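PDB 3D2U: UL18 protein from Human herpesvirus 5, which binds the host inhibitory receptor LILRB1 as a viral MHC class I homologue and modulates natural killer cell activity to evade immunity. Local coordinates for residues 6-11 with 18-23; 120-125 with 142-147; 191-196 with 209-214; 221-226 with 253-258; 263-268 with 276-281. The protein carries 4 engineered substitutions. One frame throughout, in Å; residues are numbered along the deposited sequence.

Contact 1 of 5, residues 6-11 with 18-23; sequences GYTGIF and TLTVVG
Six backbone hydrogen bonds join strands 6-11 and 18-23, two at each of the pairs G6-V22, T8-T20 and I10-T18. G6 N to V22 O, at 2.8 Å and 166°, is the straightest. Most donors lie in the plane of the carbonyl they meet, but T8 N rises above that of T20. Between these pairs, CA-H groups turn to the carbonyls: V21 CA lies 3.0 Å from G6 O, and G9 CA stands close to T18 O. A water adds a bridge, 2.9 Å from T8 OG1 and donating to T20 O, which thereby serves both the amide of T8 and the water.

The pairing forms the first hairpin of the α1 domain, part of the β-sheet floor of an MHC class I platform. T8, T20 and V22 turn toward the chain of another protein beneath the floor, whereas Y7, L19 and V21 turn up to the groove, where Y7 and V21 touch the bound peptide.

Apolar packing is concentrated on that groove side. Y7 and V21 run side by side; methyl CG2 of V21 sits over one ring face, 4.2 Å from the Y7 centroid and offset toward its rim, while V21 CB is 3.7 Å from Y7 CD2. With chi1 at 10°, V21 CG1 nearly eclipses its own backbone N. L19, its CG anti to the backbone N, folds CD1 back across the neighbouring strand to 3.4 Å from T8 O and 4.2 Å from Y7 CB. The far end of Y7 is fixed by a hydrogen bond to H100, and W98 stacks on its ring.

Contact 2 of 5, residues 120-125 with 142-147; sequences DGETLM and SWLKQQ. Engineered in segment 142-147: Q147 (natural residue Asn).
A single glutamate carboxylate reaches the opposite segment by two different routes. E122 OE1 accepts the hydroxyl of S142 OG at 2.7 Å, approached from above the carboxylate plane, while OE2 accepts a hydrogen bond from a water that in turn accepts from W143 N. The bend at chi2 (-65°) curls the E122 chain so that both oxygens face the 3-10 turn. S142 OG, anti to its backbone N, in turn accepts the amide of L144, giving an ST turn at the start of 143-146.

Beside it, the W143 indole crosses D120 at about a right angle. W143 NE1 makes a weak, bent bond (133°) to D120 OD2 at 3.1 Å, while E122 CG lies 3.6 Å from the same nitrogen. L144 supplies the apolar part: its CG packs 3.7 Å from E122 CB, and CD1 lies 3.3 Å from T123 O. The contact thus fastens the outermost strand of the α2 floor, 122-127, to the turn leading into helix 148-156.

D120 is held chiefly elsewhere, OD2 by the amides of R91 and S92 and OD1 by that of Q93. So many donors around D120, and a hydroxyl and water at E122, are consistent with both carboxylates being ionised.

Contact 3 of 5, residues 191-196 with 209-214; sequences PVVKGG and CTSYGF
The first hairpin of the immunoglobulin C1-type domain is closed here, with strand 192-196 antiparallel to 209-212. Its ladder is regular: V192 and Y212 exchange two hydrogen bonds, as do K194 and T210. T210 N to K194 O is the straightest, at 2.8 Å and 168°, and comes nearly along the C=O axis; V192 N meets Y212 O on a lone pair.

On one face the Y212 ring presents its edge to the partner strand, CD1 3.3 Å from V192 O and CE1 4.0 Å from K194 CB, while T210 CG2 covers one ring face. On the other, V193 spreads its methyls, CG1 to C209 SG and CG2 to S211 OG, both at 3.7 Å. That hydroxyl is buried without a polar partner. P191 CB wedges between S211 CB and F214 CB, 3.7 and 3.8 Å away, at the corner where G213 and F214 form a G1 β bulge opposite F249.

Strand 204-214 is flanked on its other side by 249-258. V193, S211 and C209, the last disulfide-bonded to C265, look into the sandwich toward strands 262-268 and 273-279, whereas V192, K194, T210 and Y212 meet the chain of another protein.

Contact 4 of 5, residues 221-226 with 253-258; sequences ITFIHY and CYVAIF
Strands 221-226 and 253-258 run roughly parallel in facing sheets, 27° apart in direction, but their axes come no closer than 8.3 Å, too far for backbone pairing. The contact therefore rests on side chains, F223 above all, packed on side chains and backbone opposite, and 225 Å² of surface is buried between the two segments.

The aromatic part belongs to F223. With CG anti to the carbonyl carbon (chi1 -67°), its ring projects across the gap and meets V255 tip to tip; methyl CG2 of V255 sits over the centre of one ring face, a CH-π contact. At the ring's edge, near its plane, C253 O lies 3.8 Å from F223 CZ. Y254 CA approaches the same F223 CZ obliquely at 3.8 Å, and F223 CE1 touches C253 CB, 4.1 Å away.

Sulfur packing lies next to it. I221 CG2, anti to its backbone N, lies 3.6 Å from C253 SG. I221 CB is only slightly farther from C253 SG, at 3.8 Å. That sulfur is also bonded to C238, so a disulfide within one sheet is packed against by an aliphatic branch from the other.

Further partners fix the surroundings. C209 and I278 touch the F223 ring as well, and Y254, turned away from this interface, makes a cation-π contact with a basic side chain of another protein chain.

Laying two sheets face to face, held by large apolar groups passing between them rather than by strand pairing, is how a β-sandwich is built, here the immunoglobulin C1-set domain of a class I-like heavy chain.

Contact 5 of 5, residues 263-268 with 276-281; sequences YTCRVT and IPISVT
I278 lies across C265 and Y263 with its two branches. Its CD1 presses on C265 CB at 3.2 Å, tighter than usual van der Waals contact, while CG2 rests 3.9 Å from Y263 CB. The chi1 of -108° falls away from a staggered position, in keeping with this crowding. I276, two residues earlier and paired with C265, reaches the same cysteine, its CD1 also packing against C265 CB. C265 SG, anti to its backbone N (chi1 175°), points into the sandwich, where it is bonded to C209.

The backbone is irregular at this place. I278 and S279 both face Y263, a classic β bulge, so Y263 O accepts two amides, I278 N at 2.8 Å and S279 N at 3.2 Å, each from above the carbonyl plane. Y263 N answers with a straight bond to S279 O on a lone pair. Past the bulge the ladder resumes with C265 N to I276 O at 2.8 Å, nearly along the C=O axis. P277 faces T264 at a non-hydrogen-bonded pair, where its missing N-H costs this ladder nothing; T264 CB instead leans to I276 O at 3.3 Å.

S279 OG comes to the edge of the Y263 ring, near its plane, and is hydrogen-bonded to Q261 O. H225 stacks on that ring, which ties the hairpin 262-268/273-279 to strand 220-226.

One carbonyl thus absorbs the extra residue of the bulge: Y263 O pairs both successive amides, and the two strands stay bonded on either side of the shifted register.

Along the chain the five contacts come strictly in series; none nests in or crosses another. Contact 1 closes a hairpin near the N terminus, its segments six residues apart, and contact 2 a sixteen-residue loop. Both belong to the β-sheet floor of the platform, their centres about 19 Å apart, contact 2 joining its last strand to the way into the α2 helices. The remaining three build the membrane-proximal immunoglobulin domain. Contact 3 closes a hairpin in one sheet, contact 4 spans 26 residues to face that sheet with the other, and contact 5 closes the final hairpin. The C209-C265 disulfide ties contact 3 to contact 5, while strand pairing links contact 4 to both.

Contact 1 of 5, residues 6-11 with 18-23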
# COMPACT_ATOMS: atom_id res chain seq x y z
N GLY A 6 -3.14 -11.58 15.68
CA GLY A 6 -4.15 -10.95 14.86
C GLY A 6 -5.26 -11.95 14.56
O GLY A 6 -4.99 -13.06 14.11
N TYR A 7 -6.50 -11.55 14.81
CA TYR A 7 -7.64 -12.42 14.55
C TYR A 7 -8.58 -11.83 13.51
O TYR A 7 -9.07 -10.70 13.66
CB TYR A 7 -8.47 -12.66 15.82
CG TYR A 7 -7.71 -13.14 17.05
CD1 TYR A 7 -6.82 -12.29 17.72
CD2 TYR A 7 -7.95 -14.40 17.59
CE1 TYR A 7 -6.19 -12.70 18.90
CE2 TYR A 7 -7.33 -14.82 18.77
CZ TYR A 7 -6.46 -13.96 19.42
OH TYR A 7 -5.87 -14.35 20.61
N THR A 8 -8.82 -12.58 12.44
CA THR A 8 -9.72 -12.13 11.40
C THR A 8 -10.87 -13.13 11.30
O THR A 8 -10.67 -14.27 10.87
CB THR A 8 -9.03 -12.03 10.02
OG1 THR A 8 -7.92 -11.12 10.10
CG2 THR A 8 -10.01 -11.53 8.98
N GLY A 9 -12.05 -12.70 11.73
CA GLY A 9 -13.22 -13.56 11.67
C GLY A 9 -14.20 -13.04 10.64
O GLY A 9 -14.78 -11.96 10.79
N ILE A 10 -14.37 -13.80 9.56
CA ILE A 10 -15.25 -13.39 8.49
C ILE A 10 -16.60 -14.09 8.57
O ILE A 10 -16.67 -15.31 8.77
CB ILE A 10 -14.64 -13.68 7.09
CG1 ILE A 10 -13.26 -13.04 6.96
CG2 ILE A 10 -15.55 -13.13 6.00
CD1 ILE A 10 -12.17 -13.76 7.73
N PHE A 11 -17.67 -13.32 8.43
CA PHE A 11 -19.02 -13.86 8.43
C PHE A 11 -19.50 -13.79 6.99
O PHE A 11 -19.56 -12.71 6.43
CB PHE A 11 -19.95 -13.02 9.32
CG PHE A 11 -21.41 -13.44 9.25
CD1 PHE A 11 -21.96 -14.28 10.21
CD2 PHE A 11 -22.23 -13.02 8.19
CE1 PHE A 11 -23.29 -14.71 10.13
CE2 PHE A 11 -23.56 -13.44 8.10
CZ PHE A 11 -24.09 -14.28 9.07
N THR A 18 -15.21 -17.89 8.79
CA THR A 18 -13.80 -18.25 8.81
C THR A 18 -13.07 -17.46 9.87
O THR A 18 -13.41 -16.31 10.15
CB THR A 18 -13.10 -17.89 7.49
OG1 THR A 18 -13.85 -18.39 6.38
CG2 THR A 18 -11.67 -18.49 7.48
N LEU A 19 -12.07 -18.09 10.47
CA LEU A 19 -11.23 -17.41 11.45
C LEU A 19 -9.81 -17.80 11.10
O LEU A 19 -9.51 -18.97 10.87
CB LEU A 19 -11.52 -17.83 12.90
CG LEU A 19 -10.57 -17.21 13.94
CD1 LEU A 19 -10.70 -15.67 13.99
CD2 LEU A 19 -10.86 -17.80 15.30
N THR A 20 -8.95 -16.80 11.00
CA THR A 20 -7.55 -17.07 10.75
C THR A 20 -6.87 -16.20 11.79
O THR A 20 -7.09 -14.99 11.84
CB THR A 20 -7.08 -16.67 9.30
OG1 THR A 20 -7.12 -15.26 9.14
CG2 THR A 20 -7.94 -17.33 8.24
N VAL A 21 -6.10 -16.81 12.67
CA VAL A 21 -5.40 -16.01 13.64
C VAL A 21 -3.91 -16.26 13.42
O VAL A 21 -3.47 -17.38 13.16
CB VAL A 21 -5.93 -16.24 15.12
CG1 VAL A 21 -6.89 -17.41 15.20
CG2 VAL A 21 -4.79 -16.36 16.09
N VAL A 22 -3.15 -15.16 13.43
CA VAL A 22 -1.71 -15.20 13.21
C VAL A 22 -0.97 -14.61 14.40
O VAL A 22 -1.40 -13.62 14.99
CB VAL A 22 -1.30 -14.37 11.94
CG1 VAL A 22 -2.11 -14.82 10.74
CG2 VAL A 22 -1.48 -12.86 12.19
N GLY A 23 0.13 -15.25 14.76
CA GLY A 23 0.96 -14.76 15.85
C GLY A 23 2.18 -14.16 15.19
O GLY A 23 2.72 -14.73 14.24
O HOH W 1 -5.65 -12.60 11.02

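Contact 2 of 5, residues 120-125 with 142-147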
# COMPACT_ATOMS: atom_id res chain seq x y z
N ASP A 120 -15.95 -4.33 10.33
CA ASP A 120 -16.05 -3.73 9.00
C ASP A 120 -15.04 -2.59 8.85
O ASP A 120 -15.36 -1.54 8.31
CB ASP A 120 -17.47 -3.22 8.76
CG ASP A 120 -17.68 -2.76 7.34
OD1 ASP A 120 -16.91 -3.19 6.46
OD2 ASP A 120 -18.62 -1.99 7.11
N GLY A 121 -13.83 -2.82 9.34
CA GLY A 121 -12.78 -1.82 9.24
C GLY A 121 -12.94 -0.60 10.14
O GLY A 121 -12.18 0.36 10.03
N GLU A 122 -13.92 -0.65 11.04
CA GLU A 122 -14.20 0.45 11.96
C GLU A 122 -13.81 0.07 13.37
O GLU A 122 -14.20 -0.99 13.86
CB GLU A 122 -15.70 0.76 11.97
CG GLU A 122 -16.29 1.10 10.62
CD GLU A 122 -15.73 2.38 10.05
OE1 GLU A 122 -15.56 3.35 10.81
OE2 GLU A 122 -15.48 2.44 8.82
N THR A 123 -13.06 0.92 14.05
CA THR A 123 -12.70 0.59 15.43
C THR A 123 -13.98 0.51 16.26
O THR A 123 -14.81 1.42 16.26
CB THR A 123 -11.74 1.61 16.04
OG1 THR A 123 -10.56 1.69 15.23
CG2 THR A 123 -11.36 1.18 17.46
N LEU A 124 -14.10 -0.60 16.98
CA LEU A 124 -15.26 -0.89 17.82
C LEU A 124 -14.98 -0.60 19.30
O LEU A 124 -15.78 0.06 19.98
CB LEU A 124 -15.61 -2.36 17.60
CG LEU A 124 -16.74 -3.08 18.34
CD1 LEU A 124 -18.06 -2.39 18.04
CD2 LEU A 124 -16.79 -4.54 17.87
N MET A 125 -13.85 -1.11 19.80
CA MET A 125 -13.41 -0.90 21.19
C MET A 125 -11.93 -1.24 21.38
O MET A 125 -11.37 -2.09 20.68
CB MET A 125 -14.27 -1.71 22.16
CG MET A 125 -14.38 -3.17 21.81
SD MET A 125 -15.28 -4.07 23.06
CE MET A 125 -16.53 -4.86 22.08
N SER A 142 -17.06 7.61 12.15
CA SER A 142 -17.49 6.25 11.85
C SER A 142 -18.97 6.00 11.61
O SER A 142 -19.83 6.52 12.32
CB SER A 142 -17.02 5.32 12.97
OG SER A 142 -17.38 3.98 12.71
N TRP A 143 -19.28 5.17 10.61
CA TRP A 143 -20.68 4.85 10.35
C TRP A 143 -21.27 4.12 11.55
O TRP A 143 -22.49 3.95 11.64
CB TRP A 143 -20.85 3.99 9.07
CG TRP A 143 -20.38 2.53 9.11
CD1 TRP A 143 -19.29 2.02 8.46
CD2 TRP A 143 -21.05 1.39 9.70
NE1 TRP A 143 -19.24 0.66 8.60
CE2 TRP A 143 -20.31 0.24 9.35
CE3 TRP A 143 -22.20 1.24 10.48
CZ2 TRP A 143 -20.68 -1.05 9.75
CZ3 TRP A 143 -22.58 -0.05 10.88
CH2 TRP A 143 -21.82 -1.18 10.51
N LEU A 144 -20.40 3.70 12.48
CA LEU A 144 -20.86 3.00 13.68
C LEU A 144 -21.74 3.87 14.59
O LEU A 144 -22.32 3.36 15.55
CB LEU A 144 -19.67 2.46 14.48
CG LEU A 144 -18.75 1.37 13.90
CD1 LEU A 144 -17.85 0.84 15.01
CD2 LEU A 144 -19.55 0.21 13.29
N LYS A 145 -21.84 5.16 14.31
CA LYS A 145 -22.68 6.02 15.14
C LYS A 145 -24.14 5.58 14.96
O LYS A 145 -24.97 5.77 15.84
CB LYS A 145 -22.49 7.51 14.78
CG LYS A 145 -22.67 7.88 13.31
CD LYS A 145 -22.51 9.39 13.11
CE LYS A 145 -21.71 9.72 11.85
NZ LYS A 145 -20.27 9.35 11.98
N GLN A 146 -24.42 4.94 13.83
CA GLN A 146 -25.76 4.43 13.52
C GLN A 146 -26.24 3.48 14.63
O GLN A 146 -27.44 3.29 14.82
CB GLN A 146 -25.75 3.69 12.17
CG GLN A 146 -27.11 3.20 11.67
CD GLN A 146 -28.13 4.32 11.48
OE1 GLN A 146 -27.76 5.48 11.30
NE2 GLN A 146 -29.41 3.98 11.53
N GLN A 147 -25.30 2.89 15.35
CA GLN A 147 -25.66 1.98 16.44
C GLN A 147 -24.87 2.31 17.71
O GLN A 147 -24.39 1.41 18.40
CB GLN A 147 -25.39 0.53 16.03
CG GLN A 147 -26.20 0.04 14.83
CD GLN A 147 -27.70 0.06 15.08
OE1 GLN A 147 -28.15 0.01 16.22
NE2 GLN A 147 -28.48 0.11 14.00
O HOH W 2 -17.26 5.08 8.20

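Contact 3 of 5, residues 191-196 with 209-214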
# COMPACT_ATOMS: atom_id res chain seq x y z
N PRO A 191 21.70 -7.40 5.66
CA PRO A 191 21.31 -7.53 4.26
C PRO A 191 22.43 -7.74 3.26
O PRO A 191 23.60 -7.47 3.53
CB PRO A 191 20.61 -6.21 3.99
CG PRO A 191 21.50 -5.24 4.76
CD PRO A 191 21.72 -5.98 6.08
N VAL A 192 22.04 -8.26 2.10
CA VAL A 192 22.93 -8.41 0.97
C VAL A 192 22.56 -7.07 0.36
O VAL A 192 21.37 -6.76 0.27
CB VAL A 192 22.46 -9.60 0.07
CG1 VAL A 192 23.05 -9.47 -1.33
CG2 VAL A 192 22.87 -10.94 0.68
N VAL A 193 23.54 -6.24 0.01
CA VAL A 193 23.25 -4.93 -0.56
C VAL A 193 23.75 -4.86 -2.00
O VAL A 193 24.85 -5.31 -2.31
CB VAL A 193 23.91 -3.79 0.28
CG1 VAL A 193 23.69 -2.44 -0.39
CG2 VAL A 193 23.31 -3.76 1.68
N LYS A 194 22.93 -4.31 -2.89
CA LYS A 194 23.31 -4.19 -4.29
C LYS A 194 22.91 -2.82 -4.81
O LYS A 194 21.84 -2.31 -4.46
CB LYS A 194 22.63 -5.29 -5.11
CG LYS A 194 22.93 -5.19 -6.59
CD LYS A 194 22.61 -6.50 -7.28
CE LYS A 194 23.03 -6.46 -8.74
NZ LYS A 194 23.32 -7.84 -9.21
N GLY A 195 23.76 -2.23 -5.65
CA GLY A 195 23.45 -0.92 -6.19
C GLY A 195 24.07 -0.66 -7.54
O GLY A 195 24.92 -1.43 -8.00
N GLY A 196 23.67 0.43 -8.18
CA GLY A 196 24.22 0.77 -9.48
C GLY A 196 23.50 1.96 -10.06
O GLY A 196 22.76 2.65 -9.34
N CYS A 209 19.75 1.39 -4.99
CA CYS A 209 20.42 0.63 -3.95
C CYS A 209 19.36 -0.15 -3.18
O CYS A 209 18.48 0.46 -2.57
CB CYS A 209 21.15 1.55 -2.98
SG CYS A 209 22.20 0.66 -1.78
N THR A 210 19.46 -1.48 -3.20
CA THR A 210 18.49 -2.37 -2.55
C THR A 210 19.10 -3.31 -1.50
O THR A 210 20.19 -3.84 -1.69
CB THR A 210 17.77 -3.24 -3.61
OG1 THR A 210 17.22 -2.39 -4.63
CG2 THR A 210 16.66 -4.05 -2.98
N SER A 211 18.37 -3.50 -0.40
CA SER A 211 18.81 -4.38 0.68
C SER A 211 17.92 -5.63 0.69
O SER A 211 16.69 -5.52 0.63
CB SER A 211 18.76 -3.65 2.02
OG SER A 211 19.77 -2.65 2.09
N TYR A 212 18.54 -6.80 0.77
CA TYR A 212 17.83 -8.07 0.75
C TYR A 212 18.05 -8.96 1.98
O TYR A 212 19.16 -9.06 2.50
CB TYR A 212 18.26 -8.90 -0.48
CG TYR A 212 18.25 -8.19 -1.82
CD1 TYR A 212 19.28 -7.30 -2.17
CD2 TYR A 212 17.26 -8.46 -2.76
CE1 TYR A 212 19.31 -6.70 -3.44
CE2 TYR A 212 17.29 -7.88 -4.04
CZ TYR A 212 18.32 -7.00 -4.37
OH TYR A 212 18.36 -6.42 -5.62
N GLY A 213 16.97 -9.61 2.42
CA GLY A 213 17.03 -10.53 3.54
C GLY A 213 17.55 -10.08 4.89
O GLY A 213 18.33 -10.78 5.52
N PHE A 214 17.11 -8.92 5.37
CA PHE A 214 17.57 -8.48 6.66
C PHE A 214 16.50 -8.65 7.71
O PHE A 214 15.32 -8.66 7.40
CB PHE A 214 18.05 -7.01 6.62
CG PHE A 214 17.03 -6.02 6.09
CD1 PHE A 214 16.31 -5.20 6.95
CD2 PHE A 214 16.84 -5.87 4.71
CE1 PHE A 214 15.43 -4.22 6.45
CE2 PHE A 214 15.97 -4.90 4.20
CZ PHE A 214 15.26 -4.08 5.08

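Contact 4 of 5, residues 221-226 with 253-258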
# COMPACT_ATOMS: atom_id res chain seq x y z
N ILE A 221 19.06 3.37 4.57
CA ILE A 221 19.67 3.28 3.25
C ILE A 221 19.83 4.72 2.78
O ILE A 221 18.84 5.43 2.62
CB ILE A 221 18.75 2.51 2.27
CG1 ILE A 221 18.50 1.09 2.78
CG2 ILE A 221 19.36 2.51 0.88
CD1 ILE A 221 17.56 1.01 3.96
N THR A 222 21.07 5.14 2.54
CA THR A 222 21.35 6.51 2.13
C THR A 222 22.32 6.56 0.95
O THR A 222 23.18 5.70 0.81
CB THR A 222 21.97 7.28 3.31
OG1 THR A 222 21.26 6.95 4.51
CG2 THR A 222 21.90 8.78 3.09
N PHE A 223 22.16 7.55 0.08
CA PHE A 223 23.08 7.69 -1.04
C PHE A 223 24.05 8.75 -0.62
O PHE A 223 23.65 9.78 -0.08
CB PHE A 223 22.37 8.18 -2.31
CG PHE A 223 21.41 7.20 -2.86
CD1 PHE A 223 20.06 7.24 -2.50
CD2 PHE A 223 21.86 6.18 -3.70
CE1 PHE A 223 19.18 6.27 -2.96
CE2 PHE A 223 20.98 5.21 -4.16
CZ PHE A 223 19.64 5.26 -3.79
N ILE A 224 25.33 8.52 -0.84
CA ILE A 224 26.27 9.57 -0.48
C ILE A 224 26.82 10.16 -1.76
O ILE A 224 27.42 9.47 -2.59
CB ILE A 224 27.42 9.07 0.41
CG1 ILE A 224 26.90 8.16 1.53
CG2 ILE A 224 28.11 10.29 1.04
CD1 ILE A 224 25.93 8.82 2.48
N HIS A 225 26.55 11.44 -1.91
CA HIS A 225 26.98 12.20 -3.07
C HIS A 225 28.34 12.82 -2.81
O HIS A 225 28.47 13.72 -1.99
CB HIS A 225 25.93 13.28 -3.36
CG HIS A 225 26.30 14.22 -4.46
ND1 HIS A 225 26.99 13.81 -5.59
CD2 HIS A 225 26.02 15.53 -4.65
CE1 HIS A 225 27.11 14.83 -6.42
NE2 HIS A 225 26.54 15.88 -5.87
N TYR A 226 29.35 12.32 -3.50
CA TYR A 226 30.68 12.88 -3.38
C TYR A 226 30.79 13.79 -4.60
O TYR A 226 31.26 13.39 -5.67
CB TYR A 226 31.74 11.77 -3.38
CG TYR A 226 31.70 10.88 -2.15
CD1 TYR A 226 31.18 9.58 -2.21
CD2 TYR A 226 32.15 11.35 -0.90
CE1 TYR A 226 31.12 8.76 -1.07
CE2 TYR A 226 32.08 10.53 0.24
CZ TYR A 226 31.57 9.24 0.15
OH TYR A 226 31.50 8.43 1.26
N CYS A 253 15.72 1.54 -2.96
CA CYS A 253 15.61 3.00 -3.02
C CYS A 253 16.25 3.50 -4.32
O CYS A 253 17.04 2.78 -4.93
CB CYS A 253 16.32 3.64 -1.81
SG CYS A 253 15.92 2.91 -0.18
N TYR A 254 15.94 4.74 -4.72
CA TYR A 254 16.50 5.31 -5.94
C TYR A 254 16.67 6.84 -5.82
O TYR A 254 16.07 7.44 -4.95
CB TYR A 254 15.57 4.96 -7.14
CG TYR A 254 14.18 5.56 -7.07
CD1 TYR A 254 13.93 6.89 -7.47
CD2 TYR A 254 13.11 4.83 -6.57
CE1 TYR A 254 12.66 7.46 -7.35
CE2 TYR A 254 11.83 5.40 -6.45
CZ TYR A 254 11.62 6.71 -6.83
OH TYR A 254 10.37 7.28 -6.67
N VAL A 255 17.51 7.44 -6.68
CA VAL A 255 17.72 8.91 -6.74
C VAL A 255 18.06 9.35 -8.14
O VAL A 255 18.81 8.67 -8.85
CB VAL A 255 18.94 9.49 -5.99
CG1 VAL A 255 18.50 10.56 -5.02
CG2 VAL A 255 19.79 8.43 -5.39
N ALA A 256 17.58 10.53 -8.51
CA ALA A 256 17.92 11.07 -9.82
C ALA A 256 19.27 11.77 -9.68
O ALA A 256 19.44 12.65 -8.85
CB ALA A 256 16.84 12.04 -10.27
N ILE A 257 20.24 11.36 -10.50
CA ILE A 257 21.58 11.95 -10.46
C ILE A 257 22.08 12.36 -11.84
O ILE A 257 21.54 11.95 -12.87
CB ILE A 257 22.63 10.95 -9.90
CG1 ILE A 257 22.90 9.84 -10.93
CG2 ILE A 257 22.15 10.32 -8.59
CD1 ILE A 257 24.12 8.96 -10.63
N PHE A 258 23.13 13.18 -11.85
CA PHE A 258 23.77 13.56 -13.10
C PHE A 258 24.72 12.39 -13.24
O PHE A 258 25.39 12.01 -12.27
CB PHE A 258 24.53 14.89 -12.95
CG PHE A 258 23.66 16.12 -13.13
CD1 PHE A 258 23.60 17.10 -12.15
CD2 PHE A 258 22.89 16.26 -14.28
CE1 PHE A 258 22.77 18.22 -12.31
CE2 PHE A 258 22.06 17.37 -14.45
CZ PHE A 258 22.00 18.35 -13.47

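Contact 5 of 5, residues 263-268 with 276-281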
# COMPACT_ATOMS: atom_id res chain seq x y z
N TYR A 263 28.83 8.59 -6.53
CA TYR A 263 27.85 8.25 -5.50
C TYR A 263 28.16 6.88 -4.94
O TYR A 263 28.65 6.01 -5.66
CB TYR A 263 26.41 8.18 -6.04
CG TYR A 263 25.66 9.47 -6.13
CD1 TYR A 263 25.86 10.35 -7.19
CD2 TYR A 263 24.72 9.82 -5.16
CE1 TYR A 263 25.16 11.55 -7.29
CE2 TYR A 263 24.00 11.01 -5.25
CZ TYR A 263 24.23 11.87 -6.31
OH TYR A 263 23.53 13.05 -6.39
N THR A 264 27.86 6.70 -3.66
CA THR A 264 28.02 5.41 -2.99
C THR A 264 26.74 5.21 -2.19
O THR A 264 26.02 6.16 -1.91
CB THR A 264 29.21 5.40 -2.00
OG1 THR A 264 28.90 6.24 -0.89
CG2 THR A 264 30.49 5.88 -2.67
N CYS A 265 26.44 3.97 -1.83
CA CYS A 265 25.26 3.72 -1.03
C CYS A 265 25.69 3.24 0.35
O CYS A 265 26.46 2.29 0.46
CB CYS A 265 24.38 2.67 -1.69
SG CYS A 265 22.94 2.19 -0.70
N ARG A 266 25.20 3.91 1.39
CA ARG A 266 25.52 3.55 2.77
C ARG A 266 24.31 2.86 3.38
O ARG A 266 23.20 3.39 3.33
CB ARG A 266 25.88 4.82 3.57
CG ARG A 266 26.23 4.59 5.05
CD ARG A 266 26.68 5.89 5.76
NE ARG A 266 27.93 6.41 5.20
CZ ARG A 266 28.32 7.69 5.28
NH1 ARG A 266 27.56 8.59 5.91
NH2 ARG A 266 29.46 8.06 4.73
N VAL A 267 24.51 1.66 3.92
CA VAL A 267 23.41 0.92 4.54
C VAL A 267 23.76 0.55 5.98
O VAL A 267 24.73 -0.16 6.23
CB VAL A 267 23.08 -0.38 3.74
CG1 VAL A 267 22.02 -1.20 4.50
CG2 VAL A 267 22.56 -0.02 2.35
N THR A 268 22.96 1.04 6.91
CA THR A 268 23.17 0.76 8.33
C THR A 268 22.04 -0.11 8.84
O THR A 268 20.88 0.26 8.75
CB THR A 268 23.21 2.08 9.16
OG1 THR A 268 24.32 2.86 8.73
CG2 THR A 268 23.35 1.79 10.66
N ILE A 276 29.00 0.82 -0.48
CA ILE A 276 29.40 0.35 -1.81
C ILE A 276 29.31 1.45 -2.87
O ILE A 276 28.44 2.33 -2.81
CB ILE A 276 28.51 -0.86 -2.29
CG1 ILE A 276 27.05 -0.42 -2.50
CG2 ILE A 276 28.57 -2.00 -1.29
CD1 ILE A 276 26.32 -0.01 -1.23
N PRO A 277 30.24 1.44 -3.84
CA PRO A 277 30.26 2.43 -4.92
C PRO A 277 29.05 2.18 -5.81
O PRO A 277 28.72 1.03 -6.10
CB PRO A 277 31.59 2.16 -5.63
CG PRO A 277 31.79 0.68 -5.40
CD PRO A 277 31.40 0.53 -3.96
N ILE A 278 28.38 3.24 -6.24
CA ILE A 278 27.20 3.06 -7.06
C ILE A 278 27.38 3.67 -8.48
O ILE A 278 26.87 3.13 -9.46
CB ILE A 278 25.95 3.52 -6.22
CG1 ILE A 278 25.16 2.27 -5.84
CG2 ILE A 278 25.14 4.58 -6.91
CD1 ILE A 278 24.01 2.49 -4.88
N SER A 279 28.14 4.76 -8.58
CA SER A 279 28.48 5.38 -9.87
C SER A 279 29.86 6.01 -9.68
O SER A 279 30.10 6.71 -8.69
CB SER A 279 27.46 6.43 -10.32
OG SER A 279 27.45 7.56 -9.48
N VAL A 280 30.77 5.75 -10.63
CA VAL A 280 32.14 6.27 -10.53
C VAL A 280 32.71 7.17 -11.64
O VAL A 280 32.67 6.84 -12.83
CB VAL A 280 33.17 5.11 -10.35
CG1 VAL A 280 33.35 4.82 -8.86
CG2 VAL A 280 32.69 3.85 -11.08
N THR A 281 33.26 8.31 -11.19
CA THR A 281 33.96 9.35 -11.96
C THR A 281 33.44 10.79 -11.90
O THR A 281 32.55 11.17 -12.69
CB THR A 281 34.19 8.98 -13.43
OG1 THR A 281 35.18 7.95 -13.50
CG2 THR A 281 34.72 10.18 -14.22
OXT THR A 281 33.97 11.54 -11.05